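Local coordinates for oxidoreductase, Gfo/Idh/MocA family (Pseudomonas syringae pv. tomato, PDB 3DTY), which is probably an NAD(P)-dependent oxidoreductase of the Gfo/Idh/MocA family, whose substrate is not established, and binds magnesium, at residues 97-102 against 126-131; 120-125 against 373-378. All coordinates share one frame; numbering follows the deposited sequence.

How the contacts relate
Helix 122-134 takes part in both contacts. Contact 1 joins its residues 126-131 to helix 98-107 within the Rossmann domain, whereas contact 2 joins its N-terminal end to helix 364-382, which belongs to the C-terminal alpha/beta part of the chain. Their centres lie 13 Å apart, and they meet directly where Tyr99 CD1 of contact 1 packs on Gln124 CB of contact 2 at 3.4 Å. A magnesium ion bridges them as well: contact 1 supplies Asn127 OD1 at 2.2 Å from the metal and contact 2 supplies Glu123 OE2 at 2.1 Å, one helical turn earlier. Four waters complete the six-ligand shell.

Contact 1 of 2, residues 97-102 against 126-131; sequences THYSIT and ENLREL. With MG (magnesium ion), chain F.
Leu128 and Tyr99 account for most of the surface buried here, and they meet obliquely. CD2 of Leu128 comes within 3.8 Å of Tyr99 CE1, while its CG lies 3.9 Å from Tyr99 CD1, so the leucine branch point and the CD2 methyl lie obliquely against the ring at CD1 and CE1. Because CG of Tyr99 stands anti to the backbone nitrogen (chi1 172°), the ring swings across the gap although its CB does not point there. Thr102 closes the inner side: its CG2 packs 4.0 Å from Leu128 CD2, and its OG1 is turned back to donate to His98 O at 2.7 Å, leaving the methyl for the leucine.

At the outer end the contact becomes polar. Asn127 ND2 donates to Tyr99 OH over 3.3 Å in a fairly straight bond; ring and amide planes stand 54° apart. The same amide gives its OD1 to magnesium, so metal and tyrosine together restrict its rotation, and the cation would probably polarise the N-H donor.

The segment axes run nearly parallel, 14° apart and 10.5 Å at closest approach, as expected for successive helices flanking the parallel sheet of a Rossmann fold.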
ATOM      1  N   THR A  97      32.893 -19.411 -15.262  1.00 12.27           N
ATOM      2  CA  THR A  97      32.948 -20.438 -16.298  1.00 12.37           C
ATOM      3  C   THR A  97      32.050 -20.157 -17.496  1.00 12.10           C
ATOM      4  O   THR A  97      32.159 -20.817 -18.528  1.00 12.18           O
ATOM      5  CB  THR A  97      32.531 -21.801 -15.745  1.00 12.94           C
ATOM      6  OG1 THR A  97      31.163 -21.733 -15.331  1.00 12.85           O
ATOM      7  CG2 THR A  97      33.395 -22.194 -14.559  1.00 16.26           C
ATOM      8  N   HIS A  98      31.161 -19.183 -17.356  1.00 12.24           N
ATOM      9  CA  HIS A  98      30.225 -18.865 -18.422  1.00 11.53           C
ATOM     10  C   HIS A  98      30.861 -18.617 -19.785  1.00 12.13           C
ATOM     11  O   HIS A  98      30.383 -19.119 -20.808  1.00 13.31           O
ATOM     12  CB  HIS A  98      29.371 -17.669 -18.009  1.00 10.40           C
ATOM     13  CG  HIS A  98      28.502 -17.939 -16.820  1.00 10.54           C
ATOM     14  ND1 HIS A  98      27.623 -17.007 -16.310  1.00 11.46           N
ATOM     15  CD2 HIS A  98      28.376 -19.039 -16.039  1.00 10.74           C
ATOM     16  CE1 HIS A  98      26.994 -17.522 -15.268  1.00 10.76           C
ATOM     17  NE2 HIS A  98      27.433 -18.756 -15.083  1.00 11.37           N
ATOM     18  N   TYR A  99      31.947 -17.857 -19.808  1.00 13.05           N
ATOM     19  CA  TYR A  99      32.594 -17.565 -21.074  1.00 12.19           C
ATOM     20  C   TYR A  99      33.089 -18.790 -21.835  1.00 12.19           C
ATOM     21  O   TYR A  99      32.762 -18.964 -23.008  1.00 11.46           O
ATOM     22  CB  TYR A  99      33.767 -16.611 -20.882  1.00 12.46           C
ATOM     23  CG  TYR A  99      34.574 -16.452 -22.146  1.00 12.54           C
ATOM     24  CD1 TYR A  99      34.093 -15.687 -23.203  1.00 13.98           C
ATOM     25  CD2 TYR A  99      35.796 -17.101 -22.305  1.00 14.50           C
ATOM     26  CE1 TYR A  99      34.807 -15.566 -24.394  1.00 13.35           C
ATOM     27  CE2 TYR A  99      36.521 -16.993 -23.495  1.00 14.32           C
ATOM     28  CZ  TYR A  99      36.015 -16.221 -24.534  1.00 15.31           C
ATOM     29  OH  TYR A  99      36.710 -16.108 -25.714  1.00 14.94           O
ATOM     30  N   SER A 100      33.884 -19.629 -21.177  1.00 11.65           N
ATOM     31  CA  SER A 100      34.442 -20.805 -21.847  1.00 11.81           C
ATOM     32  C   SER A 100      33.395 -21.842 -22.228  1.00 11.31           C
ATOM     33  O   SER A 100      33.460 -22.431 -23.306  1.00 10.37           O
ATOM     34  CB  SER A 100      35.519 -21.446 -20.974  1.00 12.11           C
ATOM     35  OG  SER A 100      35.008 -21.734 -19.690  1.00 16.66           O
ATOM     36  N   ILE A 101      32.423 -22.063 -21.355  1.00 11.01           N
ATOM     37  CA  ILE A 101      31.393 -23.044 -21.657  1.00 12.02           C
ATOM     38  C   ILE A 101      30.522 -22.566 -22.817  1.00  9.71           C
ATOM     39  O   ILE A 101      30.233 -23.332 -23.731  1.00 10.61           O
ATOM     40  CB  ILE A 101      30.540 -23.345 -20.412  1.00 13.58           C
ATOM     41  CG1 ILE A 101      31.442 -23.953 -19.330  1.00 14.10           C
ATOM     42  CG2 ILE A 101      29.406 -24.289 -20.769  1.00 13.80           C
ATOM     43  CD1 ILE A 101      30.748 -24.290 -18.028  1.00 17.16           C
ATOM     44  N   THR A 102      30.127 -21.296 -22.798  1.00  9.97           N
ATOM     45  CA  THR A 102      29.311 -20.755 -23.883  1.00  6.99           C
ATOM     46  C   THR A 102      30.071 -20.858 -25.206  1.00  8.59           C
ATOM     47  O   THR A 102      29.487 -21.159 -26.245  1.00  6.95           O
ATOM     48  CB  THR A 102      28.950 -19.277 -23.647  1.00  6.14           C
ATOM     49  OG1 THR A 102      28.178 -19.153 -22.443  1.00  7.99           O
ATOM     50  CG2 THR A 102      28.131 -18.731 -24.829  1.00  6.48           C
ATOM     51  N   GLU A 126      32.224  -9.831 -26.962  1.00 12.46           N
ATOM     52  CA  GLU A 126      32.254  -9.638 -28.410  1.00 14.27           C
ATOM     53  C   GLU A 126      32.680 -10.920 -29.121  1.00 14.43           C
ATOM     54  O   GLU A 126      32.284 -11.156 -30.263  1.00 15.46           O
ATOM     55  CB  GLU A 126      33.209  -8.499 -28.780  1.00 16.32           C
ATOM     56  CG  GLU A 126      32.855  -7.169 -28.143  1.00 20.90           C
ATOM     57  CD  GLU A 126      31.720  -6.456 -28.845  1.00 23.72           C
ATOM     58  OE1 GLU A 126      30.960  -7.111 -29.587  1.00 26.23           O
ATOM     59  OE2 GLU A 126      31.583  -5.230 -28.644  1.00 26.68           O
ATOM     60  N   ASN A 127      33.485 -11.743 -28.448  1.00 15.30           N
ATOM     61  CA  ASN A 127      33.931 -13.014 -29.027  1.00 14.41           C
ATOM     62  C   ASN A 127      32.756 -13.979 -29.140  1.00 13.52           C
ATOM     63  O   ASN A 127      32.598 -14.664 -30.152  1.00 12.31           O
ATOM     64  CB  ASN A 127      35.016 -13.680 -28.171  1.00 16.93           C
ATOM     65  CG  ASN A 127      36.318 -12.914 -28.172  1.00 20.29           C
ATOM     66  OD1 ASN A 127      36.544 -12.056 -29.021  1.00 21.13           O
ATOM     67  ND2 ASN A 127      37.195 -13.236 -27.223  1.00 23.35           N
ATOM     68  N   LEU A 128      31.941 -14.040 -28.090  1.00 11.80           N
ATOM     69  CA  LEU A 128      30.784 -14.924 -28.080  1.00 10.13           C
ATOM     70  C   LEU A 128      29.784 -14.473 -29.144  1.00  9.86           C
ATOM     71  O   LEU A 128      29.185 -15.297 -29.839  1.00 10.22           O
ATOM     72  CB  LEU A 128      30.144 -14.926 -26.689  1.00  8.20           C
ATOM     73  CG  LEU A 128      31.047 -15.405 -25.541  1.00  8.48           C
ATOM     74  CD1 LEU A 128      30.287 -15.370 -24.221  1.00  8.03           C
ATOM     75  CD2 LEU A 128      31.519 -16.823 -25.830  1.00 10.13           C
ATOM     76  N   ARG A 129      29.617 -13.160 -29.277  1.00 10.58           N
ATOM     77  CA  ARG A 129      28.711 -12.597 -30.276  1.00 12.79           C
ATOM     78  C   ARG A 129      29.199 -12.982 -31.677  1.00 13.62           C
ATOM     79  O   ARG A 129      28.403 -13.355 -32.543  1.00 13.29           O
ATOM     80  CB  ARG A 129      28.659 -11.072 -30.145  1.00 14.06           C
ATOM     81  CG  ARG A 129      27.935 -10.377 -31.292  1.00 17.88           C
ATOM     82  CD  ARG A 129      28.081  -8.866 -31.204  1.00 20.10           C
ATOM     83  NE  ARG A 129      27.007  -8.269 -30.431  1.00 24.29           N
ATOM     84  CZ  ARG A 129      27.003  -7.010 -30.004  1.00 25.23           C
ATOM     85  NH1 ARG A 129      28.029  -6.211 -30.271  1.00 24.65           N
ATOM     86  NH2 ARG A 129      25.959  -6.547 -29.325  1.00 25.13           N
ATOM     87  N   GLU A 130      30.510 -12.875 -31.897  1.00 13.96           N
ATOM     88  CA  GLU A 130      31.105 -13.247 -33.180  1.00 14.97           C
ATOM     89  C   GLU A 130      30.803 -14.725 -33.475  1.00 13.82           C
ATOM     90  O   GLU A 130      30.330 -15.072 -34.563  1.00 13.11           O
ATOM     91  CB  GLU A 130      32.624 -13.030 -33.145  1.00 17.34           C
ATOM     92  CG  GLU A 130      33.093 -11.599 -33.424  1.00 24.28           C
ATOM     93  CD  GLU A 130      34.486 -11.297 -32.851  1.00 28.65           C
ATOM     94  OE1 GLU A 130      35.355 -12.200 -32.848  1.00 29.28           O
ATOM     95  OE2 GLU A 130      34.711 -10.145 -32.409  1.00 30.41           O
ATOM     96  N   LEU A 131      31.075 -15.587 -32.501  1.00 10.83           N
ATOM     97  CA  LEU A 131      30.834 -17.023 -32.651  1.00 11.82           C
ATOM     98  C   LEU A 131      29.356 -17.335 -32.847  1.00 11.29           C
ATOM     99  O   LEU A 131      28.993 -18.244 -33.602  1.00  9.95           O
ATOM    100  CB  LEU A 131      31.339 -17.774 -31.426  1.00  9.99           C
ATOM    101  CG  LEU A 131      32.858 -17.844 -31.273  1.00 12.80           C
ATOM    102  CD1 LEU A 131      33.187 -18.373 -29.891  1.00 10.80           C
ATOM    103  CD2 LEU A 131      33.458 -18.740 -32.357  1.00 12.06           C
TER
HETATM  104 MG    MG F 399      38.445 -10.960 -29.217  1.00 29.99          MG
HETATM  105  O   HOH W   1      37.626 -10.735 -31.341  1.00 22.55           O
HETATM  106  O   HOH W   2      36.780  -9.653 -29.272  1.00 23.22           O
HETATM  107  O   HOH W   3      39.605  -9.570 -29.729  1.00 15.36           O
HETATM  108  O   HOH W   4      39.398 -12.557 -29.728  1.00 23.65           O

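Contact 2 of 2, residues 120-125 against 373-378; sequences FTVEQA and WVERCV. With MG (magnesium ion), chain F.
Val122 N donates to Glu375 OE1 at the start of helix 122-134, joining the Rossmann domain to helix 364-382 of the C-terminal alpha/beta part through a helix N-terminus and a carboxylate. The bond is 2.8 Å long with an N-H...O angle of 160°; it uses the syn side of the carboxylate, although the donor lies 34° out of its plane. Lying at the N-terminal end of helix 122-134, Glu375 would probably be favoured in its charged form by the helix dipole and the Val122 N-H.

The tight part is confined to this carboxylate and the residues it faces. Glu375 reaches across with CG anti to the backbone nitrogen (chi1 -170°) and the chain extended beyond it, meeting Val122 at about a right angle. The valine CG2 methyl sits 3.1 Å from Glu375 OE2, and Thr121 CA approaches OE1, so the carboxylate lies over the backbone and side chain where the helix begins. Thr121, the N-cap residue, forms a capping box with Gln124: Gln124 N donates to Thr121 OG1, a tentative half because the place of that hydroxyl is less sure, and Thr121 N donates weakly back to Gln124 OE1, with Phe120 N as a second weak donor.

The loose, solvent side begins at the carboxylate itself, whose oxygens each take a water beside the direct bond from Val122 N. Farther round the helix, Glu123 turns away from helix 364-382, its chain bent at chi2, to bind magnesium together with Asn127. Of the two waters at Glu375, one donates to both Phe120 O and Glu375 OE1, while the other accepts from Glu123 N and donates to Glu375 OE2, each of these last two bonds measuring 3.0 Å.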
ATOM      1  N   PHE A 120      32.758 -11.760 -18.131  1.00 12.77           N
ATOM      2  CA  PHE A 120      33.252 -10.623 -17.362  1.00 12.47           C
ATOM      3  C   PHE A 120      33.766  -9.424 -18.150  1.00 12.31           C
ATOM      4  O   PHE A 120      33.665  -8.286 -17.681  1.00 13.42           O
ATOM      5  CB  PHE A 120      34.345 -11.080 -16.394  1.00 13.06           C
ATOM      6  CG  PHE A 120      33.854 -12.003 -15.315  1.00 13.81           C
ATOM      7  CD1 PHE A 120      32.583 -11.840 -14.769  1.00 14.02           C
ATOM      8  CD2 PHE A 120      34.675 -13.009 -14.816  1.00 13.92           C
ATOM      9  CE1 PHE A 120      32.137 -12.660 -13.735  1.00 14.67           C
ATOM     10  CE2 PHE A 120      34.244 -13.836 -13.782  1.00 16.51           C
ATOM     11  CZ  PHE A 120      32.969 -13.665 -13.240  1.00 14.63           C
ATOM     12  N   THR A 121      34.311  -9.658 -19.338  1.00 10.96           N
ATOM     13  CA  THR A 121      34.852  -8.558 -20.129  1.00  8.92           C
ATOM     14  C   THR A 121      34.136  -8.370 -21.462  1.00  8.49           C
ATOM     15  O   THR A 121      33.611  -9.321 -22.038  1.00  9.45           O
ATOM     16  CB  THR A 121      36.329  -8.778 -20.446  1.00  8.47           C
ATOM     17  OG1 THR A 121      36.437  -9.830 -21.409  1.00 11.43           O
ATOM     18  CG2 THR A 121      37.112  -9.158 -19.183  1.00  8.62           C
ATOM     19  N   VAL A 122      34.137  -7.133 -21.947  1.00  8.33           N
ATOM     20  CA  VAL A 122      33.509  -6.800 -23.220  1.00 10.32           C
ATOM     21  C   VAL A 122      34.167  -7.570 -24.366  1.00 10.67           C
ATOM     22  O   VAL A 122      33.482  -8.041 -25.278  1.00 12.62           O
ATOM     23  CB  VAL A 122      33.599  -5.280 -23.498  1.00 11.04           C
ATOM     24  CG1 VAL A 122      33.119  -4.964 -24.917  1.00 11.09           C
ATOM     25  CG2 VAL A 122      32.758  -4.519 -22.474  1.00 12.03           C
ATOM     26  N   GLU A 123      35.490  -7.704 -24.316  1.00 11.31           N
ATOM     27  CA  GLU A 123      36.225  -8.422 -25.360  1.00 13.17           C
ATOM     28  C   GLU A 123      35.732  -9.869 -25.454  1.00 12.69           C
ATOM     29  O   GLU A 123      35.530 -10.388 -26.553  1.00 12.30           O
ATOM     30  CB  GLU A 123      37.735  -8.383 -25.072  1.00 15.52           C
ATOM     31  CG  GLU A 123      38.635  -8.999 -26.152  1.00 17.93           C
ATOM     32  CD  GLU A 123      38.681 -10.519 -26.089  1.00 21.88           C
ATOM     33  OE1 GLU A 123      38.736 -11.066 -24.968  1.00 23.80           O
ATOM     34  OE2 GLU A 123      38.679 -11.173 -27.158  1.00 22.76           O
ATOM     35  N   GLN A 124      35.544 -10.517 -24.305  1.00 11.82           N
ATOM     36  CA  GLN A 124      35.043 -11.887 -24.296  1.00 11.80           C
ATOM     37  C   GLN A 124      33.622 -11.862 -24.856  1.00 11.63           C
ATOM     38  O   GLN A 124      33.268 -12.681 -25.700  1.00 10.54           O
ATOM     39  CB  GLN A 124      35.029 -12.463 -22.873  1.00 12.22           C
ATOM     40  CG  GLN A 124      36.400 -12.598 -22.242  1.00 15.04           C
ATOM     41  CD  GLN A 124      36.337 -13.038 -20.790  1.00 17.95           C
ATOM     42  OE1 GLN A 124      35.406 -12.691 -20.061  1.00 17.20           O
ATOM     43  NE2 GLN A 124      37.339 -13.789 -20.360  1.00 18.75           N
ATOM     44  N   ALA A 125      32.816 -10.910 -24.391  1.00 11.33           N
ATOM     45  CA  ALA A 125      31.437 -10.786 -24.861  1.00 10.98           C
ATOM     46  C   ALA A 125      31.369 -10.673 -26.387  1.00 11.29           C
ATOM     47  O   ALA A 125      30.551 -11.337 -27.029  1.00 10.75           O
ATOM     48  CB  ALA A 125      30.786  -9.577 -24.233  1.00 11.94           C
ATOM     49  N   TRP A 373      27.898  -2.495 -19.714  1.00  6.52           N
ATOM     50  CA  TRP A 373      27.425  -1.587 -18.676  1.00  7.45           C
ATOM     51  C   TRP A 373      28.227  -1.757 -17.385  1.00  8.15           C
ATOM     52  O   TRP A 373      28.648  -0.780 -16.780  1.00  8.74           O
ATOM     53  CB  TRP A 373      25.942  -1.809 -18.382  1.00  6.74           C
ATOM     54  CG  TRP A 373      25.385  -0.831 -17.394  1.00  8.42           C
ATOM     55  CD1 TRP A 373      25.060   0.481 -17.625  1.00  8.85           C
ATOM     56  CD2 TRP A 373      25.105  -1.075 -16.008  1.00  9.29           C
ATOM     57  NE1 TRP A 373      24.593   1.062 -16.466  1.00  8.64           N
ATOM     58  CE2 TRP A 373      24.611   0.130 -15.462  1.00  8.73           C
ATOM     59  CE3 TRP A 373      25.223  -2.197 -15.176  1.00  9.37           C
ATOM     60  CZ2 TRP A 373      24.231   0.243 -14.118  1.00  7.76           C
ATOM     61  CZ3 TRP A 373      24.844  -2.082 -13.836  1.00  8.96           C
ATOM     62  CH2 TRP A 373      24.355  -0.867 -13.324  1.00  8.19           C
ATOM     63  N   VAL A 374      28.435  -2.999 -16.968  1.00  7.76           N
ATOM     64  CA  VAL A 374      29.197  -3.251 -15.753  1.00  7.79           C
ATOM     65  C   VAL A 374      30.645  -2.785 -15.916  1.00  7.77           C
ATOM     66  O   VAL A 374      31.208  -2.168 -15.011  1.00  9.34           O
ATOM     67  CB  VAL A 374      29.164  -4.751 -15.386  1.00  7.18           C
ATOM     68  CG1 VAL A 374      30.203  -5.061 -14.311  1.00  9.29           C
ATOM     69  CG2 VAL A 374      27.767  -5.122 -14.889  1.00  7.17           C
ATOM     70  N   GLU A 375      31.238  -3.067 -17.072  1.00  8.04           N
ATOM     71  CA  GLU A 375      32.622  -2.680 -17.344  1.00  7.77           C
ATOM     72  C   GLU A 375      32.795  -1.156 -17.296  1.00  8.71           C
ATOM     73  O   GLU A 375      33.764  -0.664 -16.723  1.00  8.88           O
ATOM     74  CB  GLU A 375      33.069  -3.237 -18.711  1.00 10.28           C
ATOM     75  CG  GLU A 375      34.575  -3.114 -19.005  1.00 12.05           C
ATOM     76  CD  GLU A 375      35.045  -4.026 -20.142  1.00 15.38           C
ATOM     77  OE1 GLU A 375      35.021  -5.272 -19.981  1.00 14.52           O
ATOM     78  OE2 GLU A 375      35.439  -3.497 -21.203  1.00 13.07           O
ATOM     79  N   ARG A 376      31.860  -0.411 -17.885  1.00  7.54           N
ATOM     80  CA  ARG A 376      31.953   1.046 -17.868  1.00  8.69           C
ATOM     81  C   ARG A 376      31.757   1.585 -16.443  1.00  9.53           C
ATOM     82  O   ARG A 376      32.474   2.485 -16.020  1.00  9.75           O
ATOM     83  CB  ARG A 376      30.915   1.679 -18.811  1.00  9.10           C
ATOM     84  CG  ARG A 376      30.910   1.088 -20.228  1.00 12.34           C
ATOM     85  CD  ARG A 376      32.314   1.022 -20.828  1.00 12.17           C
ATOM     86  NE  ARG A 376      32.830   2.336 -21.202  1.00 12.64           N
ATOM     87  CZ  ARG A 376      34.085   2.568 -21.574  1.00 10.25           C
ATOM     88  NH1 ARG A 376      34.961   1.571 -21.616  1.00  8.06           N
ATOM     89  NH2 ARG A 376      34.462   3.793 -21.918  1.00 10.67           N
ATOM     90  N   CYS A 377      30.782   1.049 -15.709  1.00  9.26           N
ATOM     91  CA  CYS A 377      30.554   1.497 -14.335  1.00  9.73           C
ATOM     92  C   CYS A 377      31.800   1.250 -13.489  1.00 10.05           C
ATOM     93  O   CYS A 377      32.208   2.111 -12.703  1.00 10.57           O
ATOM     94  CB  CYS A 377      29.366   0.765 -13.708  1.00 10.30           C
ATOM     95  SG  CYS A 377      27.758   1.307 -14.313  1.00 13.04           S
ATOM     96  N   VAL A 378      32.409   0.077 -13.653  1.00  9.20           N
ATOM     97  CA  VAL A 378      33.612  -0.252 -12.893  1.00 10.46           C
ATOM     98  C   VAL A 378      34.748   0.717 -13.224  1.00  9.81           C
ATOM     99  O   VAL A 378      35.473   1.166 -12.332  1.00  9.66           O
ATOM    100  CB  VAL A 378      34.085  -1.698 -13.169  1.00 12.45           C
ATOM    101  CG1 VAL A 378      35.425  -1.942 -12.484  1.00 12.36           C
ATOM    102  CG2 VAL A 378      33.044  -2.699 -12.648  1.00 11.71           C
TER
HETATM  103 MG    MG F 399      38.445 -10.960 -29.217  1.00 29.99          MG
HETATM  104  O   HOH W   5      35.301  -6.043 -17.336  1.00 21.93           O
HETATM  105  O   HOH W   6      36.928  -5.655 -22.592  1.00  6.89           O
HETATM  106  O   HOH W   2      36.780  -9.653 -29.272  1.00 23.22           O
HETATM  107  O   HOH W   1      37.626 -10.735 -31.341  1.00 22.55           O
HETATM  108  O   HOH W   3      39.605  -9.570 -29.729  1.00 15.36           O
HETATM  109  O   HOH W   4      39.398 -12.557 -29.728  1.00 23.65           O